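Local coordinates for protein alpha-1,4-endofucoidanase (PDB 6DLH) that cleaves fucoidan, a sulfated algal fucan, within its chains as a family GH107 glycoside hydrolase acting by a retaining mechanism, at residues G419-S424 with L498-S503. Numbering follows the deposited sequence.
Sequences GKPNWS and LMAQDS. With CA (calcium ion), chain I.
Gly-419 and Asp-502 meet through a calcium ion, which the carbonyl oxygen Gly-419 O approaches to 2.1 Å; the carboxylate oxygen Asp-502 OD2 lies farther off, at 2.8 Å, long for a carboxylate on calcium. A water 2.5 Å from the ion shares a hydrogen bond with Ser-503 OG, and Asp-451 and Glu-453 complete the site. At Gly-419 the backbone would press any CB against the preceding carbonyl oxygen, which suits glycine. The other carboxylate oxygen of Asp-502, OD1, accepts a hydrogen bond from Asp-504 N, which should limit rotation of the group.

The rest is van der Waals packing, part of it carbon against oxygen. The Pro-421 ring, compact and without an N-H to satisfy, faces Asp-502 tip to tip, CD lying 3.3 Å from OD1, while its CG sits 3.2 Å from Ala-500 O. Apolar contacts join Pro-421 CB to Ala-500 CB at 3.9 Å and Trp-423 to Leu-498 and Ala-500. With CG anti to the carbonyl carbon (chi1 -74°), Trp-423 starts its indole toward strand 494-502 and crosses Leu-498 at about a right angle, CH2 3.6 Å from Leu-498 CB, and NE1 3.9 Å from the small Ala-500 CB. That N-H is buried but bonded to Thr-507 O. An alanine in place of Trp-423 would probably open a gap over Leu-498 and Ala-500 and leave Thr-507 O without this donor.

Strand 422-423 pairs with strand 449-450, and its Trp-423 meets Phe-449 edge-to-face; segment 419-424, which follows helix 399-415, packs against strand 494-502, which lies between strands 459-464 and 505-513 in a putative Ig-like domain.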
# COMPACT_ATOMS: atom_id res chain seq x y z
N GLY A 419 -2.54 -5.38 -36.82
CA GLY A 419 -3.65 -5.19 -37.74
C GLY A 419 -4.65 -4.12 -37.30
O GLY A 419 -4.43 -2.93 -37.51
N LYS A 420 -5.76 -4.57 -36.70
CA LYS A 420 -6.82 -3.70 -36.23
C LYS A 420 -6.34 -2.91 -35.02
O LYS A 420 -5.35 -3.28 -34.40
CB LYS A 420 -8.07 -4.53 -35.90
CG LYS A 420 -8.83 -5.05 -37.12
CD LYS A 420 -9.95 -6.01 -36.77
CE LYS A 420 -10.69 -6.55 -37.97
NZ LYS A 420 -9.77 -6.94 -39.07
N PRO A 421 -7.00 -1.78 -34.67
CA PRO A 421 -6.60 -0.98 -33.51
C PRO A 421 -6.56 -1.73 -32.18
O PRO A 421 -7.36 -2.63 -31.94
CB PRO A 421 -7.69 0.10 -33.43
CG PRO A 421 -8.20 0.22 -34.85
CD PRO A 421 -8.13 -1.19 -35.40
N ASN A 422 -5.63 -1.32 -31.31
CA ASN A 422 -5.59 -1.80 -29.94
C ASN A 422 -6.06 -0.69 -29.00
O ASN A 422 -5.67 0.46 -29.16
CB ASN A 422 -4.20 -2.27 -29.53
CG ASN A 422 -3.63 -3.38 -30.40
OD1 ASN A 422 -2.43 -3.62 -30.37
ND2 ASN A 422 -4.47 -4.06 -31.16
N TRP A 423 -6.91 -1.06 -28.03
CA TRP A 423 -7.27 -0.19 -26.92
C TRP A 423 -6.29 -0.39 -25.77
O TRP A 423 -5.71 -1.46 -25.61
CB TRP A 423 -8.71 -0.45 -26.48
CG TRP A 423 -9.75 0.09 -27.42
CD1 TRP A 423 -10.23 -0.51 -28.55
CD2 TRP A 423 -10.45 1.34 -27.30
NE1 TRP A 423 -11.18 0.29 -29.15
CE2 TRP A 423 -11.33 1.43 -28.40
CE3 TRP A 423 -10.42 2.39 -26.37
CZ2 TRP A 423 -12.17 2.53 -28.59
CZ3 TRP A 423 -11.24 3.48 -26.57
CH2 TRP A 423 -12.10 3.55 -27.66
N SER A 424 -6.14 0.64 -24.93
CA SER A 424 -5.14 0.62 -23.87
C SER A 424 -5.59 -0.25 -22.71
O SER A 424 -6.78 -0.39 -22.45
CB SER A 424 -4.81 2.02 -23.43
OG SER A 424 -5.94 2.65 -22.83
N LEU A 498 -17.44 1.75 -28.11
CA LEU A 498 -16.66 2.65 -28.94
C LEU A 498 -15.91 1.83 -29.98
O LEU A 498 -15.46 0.73 -29.70
CB LEU A 498 -15.72 3.48 -28.07
CG LEU A 498 -16.38 4.56 -27.23
CD1 LEU A 498 -15.34 5.39 -26.50
CD2 LEU A 498 -17.28 5.45 -28.08
N MET A 499 -15.77 2.38 -31.19
CA MET A 499 -15.17 1.63 -32.29
C MET A 499 -14.04 2.43 -32.93
O MET A 499 -14.26 3.46 -33.58
CB MET A 499 -16.23 1.29 -33.34
CG MET A 499 -17.36 0.44 -32.78
SD MET A 499 -18.66 0.28 -34.02
CE MET A 499 -19.12 2.00 -34.26
N ALA A 500 -12.82 1.92 -32.75
CA ALA A 500 -11.65 2.58 -33.32
C ALA A 500 -11.31 1.92 -34.65
O ALA A 500 -11.38 0.70 -34.77
CB ALA A 500 -10.50 2.51 -32.34
N GLN A 501 -10.94 2.74 -35.63
CA GLN A 501 -10.76 2.26 -36.99
C GLN A 501 -9.36 2.62 -37.47
O GLN A 501 -8.85 3.70 -37.16
CB GLN A 501 -11.81 2.88 -37.92
CG GLN A 501 -11.76 2.31 -39.34
CD GLN A 501 -12.68 3.00 -40.32
OE1 GLN A 501 -12.78 4.22 -40.36
NE2 GLN A 501 -13.35 2.20 -41.14
N ASP A 502 -8.76 1.69 -38.23
CA ASP A 502 -7.61 1.97 -39.07
C ASP A 502 -7.83 1.32 -40.43
O ASP A 502 -8.90 0.78 -40.70
CB ASP A 502 -6.29 1.57 -38.38
CG ASP A 502 -6.12 0.10 -38.05
OD1 ASP A 502 -6.97 -0.72 -38.48
OD2 ASP A 502 -5.13 -0.23 -37.34
N SER A 503 -6.81 1.38 -41.29
CA SER A 503 -6.93 0.91 -42.66
C SER A 503 -7.34 -0.57 -42.71
O SER A 503 -7.79 -1.04 -43.75
CB SER A 503 -5.66 1.15 -43.43
OG SER A 503 -4.61 0.36 -42.89
CA CA I . -3.09 -1.71 -38.66
O HOH W 1 -3.58 0.18 -40.28